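Local coordinates for protein phytase (Debaryomyces castellii, PDB 2GFI) that hydrolyses phytate (inositol hexakisphosphate), releasing phosphate, as a 3-phytase of the histidine acid phosphatase family, at residues 228-233 with 277-282; 220-225 with 352-357; 98-103 with 235-240; 87-92 with 249-254; 33-38 with 42-47. All coordinates share one frame; numbering follows the deposited sequence.

Interaction 1. Residues 228-233 with 277-282; sequences TEYLTK and NEEFIQ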
# COMPACT_ATOMS: atom_id res chain seq x y z
N THR A 228 30.31 4.73 19.29
CA THR A 228 29.22 5.35 20.06
C THR A 228 29.12 6.81 19.66
O THR A 228 28.34 7.55 20.23
CB THR A 228 29.48 5.29 21.59
OG1 THR A 228 30.82 5.75 21.87
CG2 THR A 228 29.46 3.87 22.12
N GLU A 229 29.91 7.22 18.68
CA GLU A 229 29.96 8.62 18.25
C GLU A 229 28.59 9.15 17.84
O GLU A 229 28.27 10.30 18.09
CB GLU A 229 30.97 8.79 17.12
CG GLU A 229 32.34 8.25 17.52
CD GLU A 229 33.33 8.16 16.36
OE1 GLU A 229 33.77 9.28 15.95
OE2 GLU A 229 33.66 6.99 15.89
N TYR A 230 27.77 8.31 17.24
CA TYR A 230 26.45 8.74 16.81
C TYR A 230 25.62 9.16 18.03
O TYR A 230 24.76 10.01 17.92
CB TYR A 230 25.75 7.62 16.01
CG TYR A 230 25.24 6.48 16.83
CD1 TYR A 230 23.93 6.48 17.30
CD2 TYR A 230 26.04 5.39 17.14
CE1 TYR A 230 23.44 5.41 18.06
CE2 TYR A 230 25.56 4.31 17.89
CZ TYR A 230 24.25 4.35 18.36
OH TYR A 230 23.75 3.34 19.14
N LEU A 231 25.90 8.57 19.19
CA LEU A 231 25.22 8.93 20.44
C LEU A 231 25.59 10.34 20.86
O LEU A 231 24.72 11.15 21.19
CB LEU A 231 25.50 7.92 21.55
CG LEU A 231 24.96 6.50 21.30
CD1 LEU A 231 25.58 5.57 22.32
CD2 LEU A 231 23.42 6.44 21.34
N THR A 232 26.87 10.65 20.78
CA THR A 232 27.36 11.97 21.09
C THR A 232 26.76 13.00 20.15
O THR A 232 26.34 14.08 20.60
CB THR A 232 28.85 11.97 20.98
OG1 THR A 232 29.35 10.97 21.87
CG2 THR A 232 29.42 13.30 21.50
N LYS A 233 26.69 12.67 18.87
CA LYS A 233 26.15 13.60 17.91
C LYS A 233 24.68 13.80 18.18
O LYS A 233 24.20 14.93 18.12
CB LYS A 233 26.36 13.13 16.47
CG LYS A 233 27.84 13.04 16.06
CD LYS A 233 27.98 12.38 14.69
CE LYS A 233 29.27 12.78 14.01
NZ LYS A 233 30.41 11.98 14.57
N ASN A 277 17.69 8.22 10.53
CA ASN A 277 17.88 6.85 10.05
C ASN A 277 19.29 6.36 10.33
O ASN A 277 19.51 5.22 10.74
CB ASN A 277 17.60 6.78 8.54
CG ASN A 277 16.14 6.89 8.22
OD1 ASN A 277 15.40 7.60 8.92
ND2 ASN A 277 15.70 6.17 7.19
N GLU A 278 20.25 7.24 10.13
CA GLU A 278 21.64 6.89 10.30
C GLU A 278 21.94 6.50 11.77
O GLU A 278 22.74 5.62 12.01
CB GLU A 278 22.50 8.01 9.75
CG GLU A 278 23.91 8.07 10.29
CD GLU A 278 24.78 9.06 9.53
OE1 GLU A 278 24.27 10.14 9.12
OE2 GLU A 278 25.98 8.73 9.35
N GLU A 279 21.25 7.10 12.73
CA GLU A 279 21.43 6.75 14.13
C GLU A 279 20.77 5.43 14.44
O GLU A 279 21.36 4.60 15.12
CB GLU A 279 20.92 7.87 15.04
CG GLU A 279 21.83 9.07 14.98
CD GLU A 279 21.17 10.42 15.24
OE1 GLU A 279 19.91 10.53 15.38
OE2 GLU A 279 21.96 11.41 15.27
N PHE A 280 19.55 5.23 13.95
CA PHE A 280 18.87 3.96 14.12
C PHE A 280 19.70 2.82 13.57
O PHE A 280 19.78 1.75 14.17
CB PHE A 280 17.54 3.94 13.36
CG PHE A 280 16.44 4.66 14.04
CD1 PHE A 280 15.96 4.22 15.26
CD2 PHE A 280 15.84 5.75 13.42
CE1 PHE A 280 14.90 4.90 15.90
CE2 PHE A 280 14.81 6.43 14.03
CZ PHE A 280 14.33 6.01 15.29
N ILE A 281 20.28 3.02 12.39
CA ILE A 281 21.05 1.95 11.75
C ILE A 281 22.30 1.56 12.57
O ILE A 281 22.67 0.37 12.66
CB ILE A 281 21.39 2.38 10.31
CG1 ILE A 281 20.13 2.34 9.43
CG2 ILE A 281 22.50 1.56 9.75
CD1 ILE A 281 20.28 3.09 8.08
N GLN A 282 22.94 2.55 13.18
CA GLN A 282 24.11 2.28 14.01
C GLN A 282 23.67 1.68 15.33
O GLN A 282 24.25 0.71 15.81
CB GLN A 282 24.93 3.53 14.24
CG GLN A 282 25.68 3.92 13.02
CD GLN A 282 26.15 5.34 13.09
OE1 GLN A 282 25.35 6.27 12.91
NE2 GLN A 282 27.43 5.52 13.33

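Interaction 2. Residues 220-225 with 352-357; sequences TAIVDE and LPVDYT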
# COMPACT_ATOMS: atom_id res chain seq x y z
N THR A 220 31.79 -8.85 25.77
CA THR A 220 31.36 -7.46 25.89
C THR A 220 32.43 -6.46 25.45
O THR A 220 32.08 -5.45 24.86
CB THR A 220 30.87 -7.15 27.33
OG1 THR A 220 31.74 -7.80 28.26
CG2 THR A 220 29.53 -7.84 27.60
N ALA A 221 33.70 -6.72 25.75
CA ALA A 221 34.78 -5.78 25.41
C ALA A 221 34.95 -5.60 23.89
O ALA A 221 35.22 -4.49 23.43
CB ALA A 221 36.13 -6.19 26.07
N ILE A 222 34.80 -6.69 23.13
CA ILE A 222 34.73 -6.67 21.67
C ILE A 222 33.56 -5.80 21.22
O ILE A 222 33.71 -4.86 20.44
CB ILE A 222 34.52 -8.09 21.09
CG1 ILE A 222 35.74 -8.99 21.42
CG2 ILE A 222 34.30 -8.00 19.59
CD1 ILE A 222 35.62 -10.49 20.93
N VAL A 223 32.39 -6.13 21.73
CA VAL A 223 31.17 -5.43 21.35
C VAL A 223 31.28 -3.93 21.61
O VAL A 223 30.85 -3.12 20.77
CB VAL A 223 29.94 -6.07 22.04
CG1 VAL A 223 28.74 -5.16 21.96
CG2 VAL A 223 29.67 -7.44 21.42
N ASP A 224 31.89 -3.58 22.73
CA ASP A 224 32.05 -2.19 23.15
C ASP A 224 33.02 -1.39 22.29
O ASP A 224 33.05 -0.18 22.36
CB ASP A 224 32.45 -2.13 24.64
CG ASP A 224 31.30 -2.50 25.58
OD1 ASP A 224 30.14 -2.66 25.13
OD2 ASP A 224 31.47 -2.68 26.80
N GLU A 225 33.81 -2.06 21.46
CA GLU A 225 34.63 -1.37 20.46
C GLU A 225 33.83 -0.64 19.39
O GLU A 225 34.32 0.32 18.78
CB GLU A 225 35.59 -2.36 19.79
CG GLU A 225 36.63 -2.95 20.72
CD GLU A 225 37.55 -3.90 19.98
OE1 GLU A 225 38.04 -3.54 18.88
OE2 GLU A 225 37.77 -5.03 20.49
N LEU A 352 31.27 -10.79 13.46
CA LEU A 352 30.89 -9.48 13.01
C LEU A 352 32.02 -8.49 13.26
O LEU A 352 32.69 -8.57 14.28
CB LEU A 352 29.60 -9.04 13.71
CG LEU A 352 28.31 -9.36 12.96
CD1 LEU A 352 28.19 -10.87 12.60
CD2 LEU A 352 27.10 -8.90 13.76
N PRO A 353 32.24 -7.57 12.33
CA PRO A 353 33.22 -6.54 12.56
C PRO A 353 32.67 -5.53 13.55
O PRO A 353 31.45 -5.40 13.69
CB PRO A 353 33.38 -5.91 11.18
CG PRO A 353 32.01 -6.10 10.52
CD PRO A 353 31.57 -7.45 11.01
N VAL A 354 33.58 -4.84 14.24
CA VAL A 354 33.23 -3.80 15.20
C VAL A 354 33.76 -2.44 14.78
O VAL A 354 33.32 -1.41 15.27
CB VAL A 354 33.77 -4.15 16.61
CG1 VAL A 354 33.06 -5.38 17.14
CG2 VAL A 354 35.34 -4.34 16.60
N ASP A 355 34.70 -2.44 13.84
CA ASP A 355 35.45 -1.21 13.57
C ASP A 355 34.83 -0.44 12.41
O ASP A 355 35.28 0.62 12.03
CB ASP A 355 36.95 -1.53 13.34
CG ASP A 355 37.18 -2.47 12.14
OD1 ASP A 355 36.40 -3.46 11.95
OD2 ASP A 355 38.12 -2.29 11.33
N TYR A 356 33.74 -0.97 11.87
CA TYR A 356 32.92 -0.21 10.94
C TYR A 356 31.52 -0.77 10.97
O TYR A 356 31.27 -1.75 11.64
CB TYR A 356 33.52 -0.29 9.53
CG TYR A 356 33.36 -1.64 8.88
CD1 TYR A 356 32.38 -1.86 7.89
CD2 TYR A 356 34.19 -2.73 9.24
CE1 TYR A 356 32.24 -3.11 7.29
CE2 TYR A 356 34.07 -3.97 8.62
CZ TYR A 356 33.09 -4.16 7.66
OH TYR A 356 32.97 -5.38 7.05
N THR A 357 30.60 -0.14 10.22
CA THR A 357 29.24 -0.64 10.10
C THR A 357 29.10 -1.36 8.75
O THR A 357 29.22 -0.74 7.70
CB THR A 357 28.21 0.51 10.22
OG1 THR A 357 28.50 1.28 11.39
CG2 THR A 357 26.77 -0.03 10.43

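Interaction 3. Residues 98-103 with 235-240; sequences KGELAF and LNRFKA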
# COMPACT_ATOMS: atom_id res chain seq x y z
N LYS A 98 12.70 22.46 22.97
CA LYS A 98 12.49 22.89 21.58
C LYS A 98 13.00 21.79 20.68
O LYS A 98 13.58 20.83 21.17
CB LYS A 98 13.19 24.23 21.30
CG LYS A 98 12.51 25.43 22.07
CD LYS A 98 13.01 26.81 21.63
CE LYS A 98 14.51 27.00 21.92
NZ LYS A 98 14.81 26.77 23.36
N GLY A 99 12.79 21.91 19.36
CA GLY A 99 13.25 20.91 18.41
C GLY A 99 12.58 19.55 18.55
O GLY A 99 11.39 19.44 18.84
N GLU A 100 13.35 18.50 18.30
CA GLU A 100 12.84 17.12 18.36
C GLU A 100 12.28 16.76 19.71
O GLU A 100 11.46 15.88 19.79
CB GLU A 100 13.93 16.09 18.09
CG GLU A 100 14.78 16.35 16.89
CD GLU A 100 16.17 16.76 17.30
OE1 GLU A 100 16.37 17.90 17.86
OE2 GLU A 100 17.04 15.91 17.07
N LEU A 101 12.79 17.39 20.77
CA LEU A 101 12.36 17.02 22.12
C LEU A 101 11.16 17.82 22.63
O LEU A 101 10.73 17.63 23.77
CB LEU A 101 13.53 17.11 23.10
CG LEU A 101 14.74 16.19 22.83
CD1 LEU A 101 15.75 16.37 23.94
CD2 LEU A 101 14.30 14.74 22.72
N ALA A 102 10.59 18.67 21.78
CA ALA A 102 9.48 19.55 22.23
C ALA A 102 8.27 18.83 22.78
O ALA A 102 7.56 19.35 23.65
CB ALA A 102 9.05 20.53 21.12
N PHE A 103 7.98 17.64 22.26
CA PHE A 103 6.81 16.89 22.71
C PHE A 103 6.88 16.65 24.23
O PHE A 103 5.85 16.34 24.85
CB PHE A 103 6.69 15.55 21.97
CG PHE A 103 7.85 14.61 22.25
CD1 PHE A 103 7.78 13.70 23.31
CD2 PHE A 103 9.01 14.65 21.47
CE1 PHE A 103 8.85 12.84 23.57
CE2 PHE A 103 10.09 13.80 21.76
CZ PHE A 103 9.99 12.87 22.78
N LEU A 235 23.05 13.45 21.07
CA LEU A 235 23.07 14.25 22.28
C LEU A 235 23.38 15.72 22.03
O LEU A 235 22.66 16.60 22.48
CB LEU A 235 24.06 13.66 23.29
CG LEU A 235 24.05 14.26 24.70
CD1 LEU A 235 22.64 14.20 25.34
CD2 LEU A 235 25.05 13.55 25.55
N ASN A 236 24.45 15.99 21.29
CA ASN A 236 24.80 17.37 20.98
C ASN A 236 23.70 18.05 20.23
O ASN A 236 23.49 19.24 20.42
CB ASN A 236 26.11 17.48 20.18
CG ASN A 236 27.28 17.06 20.98
OD1 ASN A 236 27.23 17.05 22.20
ND2 ASN A 236 28.35 16.67 20.32
N ARG A 237 22.98 17.32 19.39
CA ARG A 237 21.84 17.91 18.69
C ARG A 237 20.74 18.30 19.67
O ARG A 237 20.10 19.36 19.54
CB ARG A 237 21.32 16.99 17.60
CG ARG A 237 20.29 17.63 16.69
CD ARG A 237 19.92 16.71 15.48
NE ARG A 237 19.29 15.45 15.91
CZ ARG A 237 19.83 14.23 15.86
NH1 ARG A 237 21.06 14.03 15.37
NH2 ARG A 237 19.11 13.19 16.31
N PHE A 238 20.51 17.44 20.64
CA PHE A 238 19.47 17.65 21.65
C PHE A 238 19.87 18.85 22.51
O PHE A 238 19.03 19.70 22.83
CB PHE A 238 19.30 16.39 22.50
CG PHE A 238 18.85 15.19 21.69
CD1 PHE A 238 18.25 15.36 20.44
CD2 PHE A 238 19.02 13.90 22.18
CE1 PHE A 238 17.82 14.27 19.69
CE2 PHE A 238 18.60 12.80 21.44
CZ PHE A 238 18.01 12.98 20.19
N LYS A 239 21.16 18.93 22.82
CA LYS A 239 21.70 20.03 23.65
C LYS A 239 21.62 21.34 22.91
O LYS A 239 21.26 22.34 23.50
CB LYS A 239 23.14 19.74 24.09
CG LYS A 239 23.22 18.66 25.13
CD LYS A 239 24.67 18.41 25.57
CE LYS A 239 24.69 17.45 26.75
NZ LYS A 239 26.08 17.02 27.09
N ALA A 240 21.87 21.31 21.60
CA ALA A 240 21.90 22.52 20.77
C ALA A 240 20.56 23.26 20.81
O ALA A 240 20.50 24.50 20.77
CB ALA A 240 22.28 22.16 19.31

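Interaction 4. Residues 87-92 with 249-254; sequences YEKLMS and EDDVSN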
# COMPACT_ATOMS: atom_id res chain seq x y z
N TYR A 87 13.29 9.43 31.57
CA TYR A 87 12.12 10.28 31.51
C TYR A 87 12.20 11.38 32.59
O TYR A 87 11.87 12.54 32.32
CB TYR A 87 10.85 9.44 31.72
CG TYR A 87 9.57 10.26 31.87
CD1 TYR A 87 8.83 10.66 30.74
CD2 TYR A 87 9.09 10.61 33.14
CE1 TYR A 87 7.64 11.41 30.89
CE2 TYR A 87 7.93 11.33 33.31
CZ TYR A 87 7.21 11.73 32.18
OH TYR A 87 6.08 12.45 32.37
N GLU A 88 12.61 10.99 33.80
CA GLU A 88 12.69 11.87 34.95
C GLU A 88 13.82 12.90 34.77
O GLU A 88 13.61 14.07 35.08
CB GLU A 88 12.84 11.08 36.25
CG GLU A 88 11.55 10.45 36.79
CD GLU A 88 10.35 11.41 36.86
OE1 GLU A 88 10.52 12.65 37.03
OE2 GLU A 88 9.18 10.95 36.76
N LYS A 89 14.98 12.47 34.26
CA LYS A 89 16.05 13.40 33.86
C LYS A 89 15.51 14.43 32.86
O LYS A 89 15.75 15.62 33.03
CB LYS A 89 17.27 12.69 33.29
CG LYS A 89 18.13 12.05 34.36
CD LYS A 89 19.28 11.20 33.84
CE LYS A 89 20.48 12.06 33.42
NZ LYS A 89 21.70 11.22 33.24
N LEU A 90 14.75 13.98 31.86
CA LEU A 90 14.21 14.89 30.86
C LEU A 90 13.20 15.83 31.49
O LEU A 90 13.25 17.03 31.25
CB LEU A 90 13.57 14.15 29.68
CG LEU A 90 14.53 13.32 28.84
CD1 LEU A 90 13.76 12.46 27.91
CD2 LEU A 90 15.50 14.20 28.10
N MET A 91 12.30 15.29 32.30
CA MET A 91 11.28 16.14 32.95
C MET A 91 11.86 17.19 33.91
O MET A 91 11.22 18.19 34.17
CB MET A 91 10.20 15.31 33.65
CG MET A 91 9.29 14.50 32.70
SD MET A 91 8.45 15.40 31.33
CE MET A 91 9.47 14.96 29.97
N SER A 92 13.08 17.00 34.38
CA SER A 92 13.62 17.90 35.37
C SER A 92 14.51 18.99 34.75
O SER A 92 15.04 19.87 35.46
CB SER A 92 14.37 17.11 36.44
OG SER A 92 15.61 16.71 35.90
N GLU A 249 25.02 9.99 26.90
CA GLU A 249 25.04 9.13 25.74
C GLU A 249 24.33 7.83 26.05
O GLU A 249 23.58 7.35 25.22
CB GLU A 249 26.47 8.83 25.34
CG GLU A 249 27.04 9.83 24.36
CD GLU A 249 27.85 10.93 25.01
OE1 GLU A 249 27.66 11.19 26.22
OE2 GLU A 249 28.69 11.54 24.31
N ASP A 250 24.56 7.30 27.26
CA ASP A 250 23.84 6.18 27.85
C ASP A 250 22.33 6.38 27.86
O ASP A 250 21.60 5.46 27.55
CB ASP A 250 24.29 5.93 29.31
CG ASP A 250 23.60 4.68 29.97
OD1 ASP A 250 23.72 3.58 29.34
OD2 ASP A 250 22.94 4.70 31.10
N ASP A 251 21.88 7.55 28.29
CA ASP A 251 20.48 7.94 28.25
C ASP A 251 19.90 7.89 26.84
O ASP A 251 18.88 7.26 26.61
CB ASP A 251 20.30 9.34 28.83
CG ASP A 251 20.68 9.39 30.32
OD1 ASP A 251 20.68 8.32 30.98
OD2 ASP A 251 20.99 10.45 30.90
N VAL A 252 20.60 8.54 25.91
CA VAL A 252 20.26 8.61 24.52
C VAL A 252 20.18 7.18 23.96
O VAL A 252 19.23 6.84 23.29
CB VAL A 252 21.27 9.46 23.72
CG1 VAL A 252 20.94 9.44 22.22
CG2 VAL A 252 21.31 10.90 24.25
N SER A 253 21.15 6.35 24.27
CA SER A 253 21.13 4.97 23.84
C SER A 253 19.87 4.22 24.30
O SER A 253 19.33 3.42 23.58
CB SER A 253 22.34 4.28 24.38
OG SER A 253 22.37 2.97 23.84
N ASN A 254 19.40 4.53 25.51
CA ASN A 254 18.19 3.97 26.08
C ASN A 254 16.92 4.52 25.46
O ASN A 254 15.84 3.94 25.55
CB ASN A 254 18.20 4.21 27.59
CG ASN A 254 19.11 3.24 28.30
OD1 ASN A 254 19.74 3.55 29.31
ND2 ASN A 254 19.21 2.04 27.75

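Interaction 5. Residues 33-38 with 42-47; sequences IIRFLG and PYIQNK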
# COMPACT_ATOMS: atom_id res chain seq x y z
N ILE A 33 11.09 1.13 10.84
CA ILE A 33 11.68 1.49 12.13
C ILE A 33 11.94 0.21 12.97
O ILE A 33 12.99 0.06 13.61
CB ILE A 33 10.72 2.55 12.84
CG1 ILE A 33 11.32 3.31 14.05
CG2 ILE A 33 9.44 1.95 13.30
CD1 ILE A 33 12.77 3.29 14.07
N ILE A 34 10.99 -0.73 12.94
CA ILE A 34 11.15 -1.99 13.63
C ILE A 34 12.49 -2.66 13.35
O ILE A 34 13.10 -3.22 14.27
CB ILE A 34 9.99 -2.94 13.33
CG1 ILE A 34 8.68 -2.32 13.76
CG2 ILE A 34 10.20 -4.28 14.05
CD1 ILE A 34 7.46 -3.12 13.40
N ARG A 35 12.96 -2.59 12.11
CA ARG A 35 14.14 -3.33 11.74
C ARG A 35 15.39 -2.74 12.40
O ARG A 35 16.42 -3.40 12.41
CB ARG A 35 14.29 -3.52 10.20
CG ARG A 35 13.21 -4.48 9.63
CD ARG A 35 13.65 -5.61 8.63
NE ARG A 35 12.47 -6.28 8.03
CZ ARG A 35 11.60 -5.61 7.22
NH1 ARG A 35 11.83 -4.30 6.95
NH2 ARG A 35 10.53 -6.20 6.66
N PHE A 36 15.27 -1.54 12.98
CA PHE A 36 16.41 -0.88 13.62
C PHE A 36 16.32 -0.87 15.12
O PHE A 36 17.22 -0.33 15.80
CB PHE A 36 16.58 0.54 13.10
CG PHE A 36 16.63 0.60 11.61
CD1 PHE A 36 17.58 -0.14 10.92
CD2 PHE A 36 15.68 1.32 10.91
CE1 PHE A 36 17.60 -0.15 9.55
CE2 PHE A 36 15.71 1.32 9.51
CZ PHE A 36 16.65 0.58 8.84
N LEU A 37 15.24 -1.47 15.65
CA LEU A 37 14.98 -1.41 17.10
C LEU A 37 15.37 -2.68 17.84
O LEU A 37 14.99 -2.86 18.98
CB LEU A 37 13.55 -0.97 17.42
CG LEU A 37 13.32 0.48 16.97
CD1 LEU A 37 11.84 0.87 17.10
CD2 LEU A 37 14.22 1.40 17.76
N GLY A 38 16.14 -3.54 17.17
CA GLY A 38 16.82 -4.65 17.84
C GLY A 38 15.93 -5.79 18.35
O GLY A 38 16.33 -6.51 19.24
N PRO A 42 7.51 -3.89 17.61
CA PRO A 42 6.56 -4.92 17.20
C PRO A 42 7.11 -5.97 16.21
O PRO A 42 8.18 -5.79 15.60
CB PRO A 42 5.39 -4.11 16.60
CG PRO A 42 5.47 -2.79 17.36
CD PRO A 42 6.97 -2.54 17.39
N TYR A 43 6.35 -7.07 16.08
CA TYR A 43 6.66 -8.10 15.11
C TYR A 43 6.86 -7.50 13.73
O TYR A 43 6.15 -6.56 13.32
CB TYR A 43 5.51 -9.12 15.01
CG TYR A 43 5.82 -10.21 14.04
CD1 TYR A 43 6.87 -11.09 14.28
CD2 TYR A 43 5.09 -10.35 12.87
CE1 TYR A 43 7.18 -12.08 13.37
CE2 TYR A 43 5.38 -11.35 11.96
CZ TYR A 43 6.42 -12.20 12.21
OH TYR A 43 6.71 -13.19 11.26
N ILE A 44 7.84 -8.05 13.01
CA ILE A 44 7.97 -7.78 11.59
C ILE A 44 8.46 -9.04 10.90
O ILE A 44 9.28 -9.78 11.44
CB ILE A 44 8.92 -6.56 11.34
CG1 ILE A 44 8.72 -6.01 9.93
CG2 ILE A 44 10.37 -6.93 11.67
CD1 ILE A 44 9.38 -4.66 9.69
N GLN A 45 7.95 -9.27 9.70
CA GLN A 45 8.32 -10.43 8.89
C GLN A 45 9.72 -10.28 8.35
O GLN A 45 10.17 -9.18 7.99
CB GLN A 45 7.35 -10.63 7.73
CG GLN A 45 5.93 -10.86 8.17
CD GLN A 45 4.97 -11.02 7.03
OE1 GLN A 45 5.23 -10.56 5.91
NE2 GLN A 45 3.86 -11.65 7.30
N ASN A 46 10.42 -11.40 8.28
CA ASN A 46 11.75 -11.44 7.76
C ASN A 46 11.72 -10.93 6.31
O ASN A 46 10.76 -11.22 5.57
CB ASN A 46 12.22 -12.87 7.89
CG ASN A 46 13.63 -13.05 7.42
OD1 ASN A 46 13.90 -12.99 6.23
ND2 ASN A 46 14.55 -13.28 8.36
N LYS A 47 12.74 -10.18 5.89
CA LYS A 47 12.75 -9.63 4.51
C LYS A 47 12.55 -10.76 3.47
O LYS A 47 11.82 -10.58 2.51
CB LYS A 47 14.00 -8.80 4.23
CG LYS A 47 14.25 -7.64 5.26
CD LYS A 47 15.56 -6.80 4.95
CE LYS A 47 15.36 -5.30 5.38
NZ LYS A 47 16.44 -4.34 4.92

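Interaction 1. Residues 228-233 with 277-282
Tyr230 is driven like a wedge from the start of helix 229-241 against the first turns of helix 277-295, where it meets Glu279 and Gln282. The tight part is its ring. Gln282 CB sits over one face, 3.9 Å from the ring centroid and 20° off the normal, a CH-pi contact; the opposite face takes Leu231 CG from the tyrosine's own helix, 3.7 Å above the plane. Glu279 comes in obliquely, its CB 4.0 Å from Tyr230 CD1, and its backbone O lies 3.7 Å from Tyr230 CE1. The ring gets there because CG stands between the backbone N and the carbonyl carbon (chi1 75°), a crowded position that turns the phenol across toward the other helix. This is helix-to-helix packing in the helical part of the histidine phosphatase fold, well away from the predicted catalytic residues, and Phe256 of helix 249-266 adds a third wall against Tyr230. An alanine here would remove the ring and is likely to leave a gap between the two helices, with the Gln282 methylene short of its aromatic partner. The polar end of Glu279 turns to a salt bridge with Arg237. The contact is looser at exposed Lys233, which makes no close contact with 277-282, and no hydrogen bond is assigned between the two segments.

Interaction 2. Residues 220-225 with 352-357
Val354 pushes its two methyls into the angle between Ile222 and Glu225, one to each. The valine side chain runs at about a right angle to that of Ile222, with Val354 CG1 3.8 Å from Ile222 CG2, an apolar touch at branch ends. The same methyl rests on backbone as well, since Val354 CG1 is 3.4 Å from Ile222 O, the carbonyl that also accepts the bond from Glu225 N. Against Glu225 the crossing is oblique: Val354 CG2 lies 3.8 Å from Glu225 CB and 3.6 Å from Glu225 OE1. The glutamate stays extended past CG (chi2 -179°), which carries its carboxylate alongside that methyl with no polar partner across the contact. Replacing the valine by a glycine would probably open a gap beside Ile222 and leave the aliphatic part of Glu225 without its support. Behind the contact, Tyr285 and Tyr293 of helix 277-295 bond through their hydroxyls to the carbonyls of Pro353 and Leu352, anchoring the loop that presents Val354. With no hydrogen bonds of its own, the contact docks one side chain of the long loop between helices 333-343 and 365-368 on segment 220-225, a loop-to-helix packing at the surface of the helical part of the histidine phosphatase fold.

Interaction 3. Residues 98-103 with 235-240
Two flat groups, the Arg237 guanidinium and the Phe238 ring, both offer an edge to the same oxygen, Glu100 OE2. On the arginine the approach is nearly in the guanidinium plane, and NE does the work: Arg237 NE donates to Glu100 OE2 at 2.6 Å with an N-H...O angle of 165°, a straight, short salt bridge. The oxygen is met on its syn side, though the donor stands 28° out of the carboxylate plane. On the phenylalanine, Glu100 OE2 lies 3.2 Å from Phe238 CE1, so the negative oxygen faces the ring's hydrogen-bearing rim, an arrangement that is probably favourable. The carboxylate is brought round by a bend in the glutamate chain (chi2 109°), and the Glu100 side chain crosses both partners at about a right angle. Beside this polar corner, Leu101 packs as plain hydrocarbon, its CD1 3.8 Å from Phe238 CB. The other arms of the guanidinium are held as well, NH1 by Glu279 and NH2 by the carbonyl of Ile274, which fixes the rotation of the group from three directions. Ile274 also touches Leu101 and Phe238. In the fold, the 3-10 turn at 100-103, in the loop between helices 77-91 and 133-148, thus lies against the C-terminal half of helix 229-241, with helix 277-295 joined to it through Arg237.

Interaction 4. Residues 87-92 with 249-254
Asp251 OD2 is gripped twice, by the ammonium of Lys89 and by the backbone N of Thr248. The lysine supplies the bond across the contact: Lys89 NZ donates to Asp251 OD2 at 2.6 Å, a salt bridge made on the syn lone pair, the side of the other carboxylate oxygen. Asp251 OD1 lies farther from Lys89 NZ, at 3.8 Å, so the pairing is one-pronged. To arrive there the lysine bends at chi3 (80°), and its side chain crosses that of the aspartate at about a right angle. Helix 77-91, near its C-terminal end, is in this way tied to the first turn of helix 249-266, both in the histidine phosphatase fold; the nearest CA atoms of the two segments, of Lys89 and Asp251, are 9.0 Å apart. The bond to Thr248 N turns the aspartate back onto the start of its own helix, where the helix dipole would probably favour a negative charge. Ile247 packs on Lys89, and Val86 of helix 77-91 touches the buried Asp251.

Interaction 5. Residues 33-38 with 42-47
Ile34 and Pro42 bring the two chain segments closest, their CA atoms 6.5 Å apart, as the irregular helical turn beginning at Ile33 gives way to a largely extended run that doubles back past it. Ile34 packs through two branches: its CG2 is 3.6 Å from Ile44 CG2, while Ile34 CD1 reaches Pro42 CB at 3.9 Å. Arg35 is sandwiched. Over the centre of one guanidinium face sits Ile44 CD1, 3.4 Å above the plane; Lys47 CG covers the other face, nearer the rim, 3.5 Å above it. In the guanidinium plane, Arg35 NH2 donates to Gln45 O at 3.3 Å with an N-H...O angle of 160°, arriving nearly along the C=O axis. The bend at chi2 (-134°) swings the flat group between its two aliphatic covers. Ser27 of the second subunit bonds to that same Gln45 carbonyl, so the arginine lies at a subunit interface. The side chain of Tyr43, whose OH bonds to Asp394, lies about 10 Å from that of His70, the predicted nucleophile. Ahead of strand 59-69, the turn lies against helices 249-266 and 277-295 through Leu37 and Phe36, and Asn46 reaches strand 395-397.

How the interactions relate
Interactions 1, 3 and 4 form one helical cluster: 1 and 3 share helix 229-241, and helix 249-266 of interaction 4 packs on that helix through Leu231 and Leu235. Their chemistry differs, an aromatic wedge in buried interaction 1 against short salt bridges in the partly buried interactions 3 and 4. A further salt bridge joins 1 to 3. Interaction 2 is the surface one, purely van der Waals, and touches 1 only lightly. Interaction 5 is buried nearest the chain's centre, packs on interaction 1 where Ile33 and Phe36 meet Phe280, and mixes apolar contact with an in-plane arginine hydrogen bond to a backbone carbonyl; 1, 2 and 5 all border the second subunit.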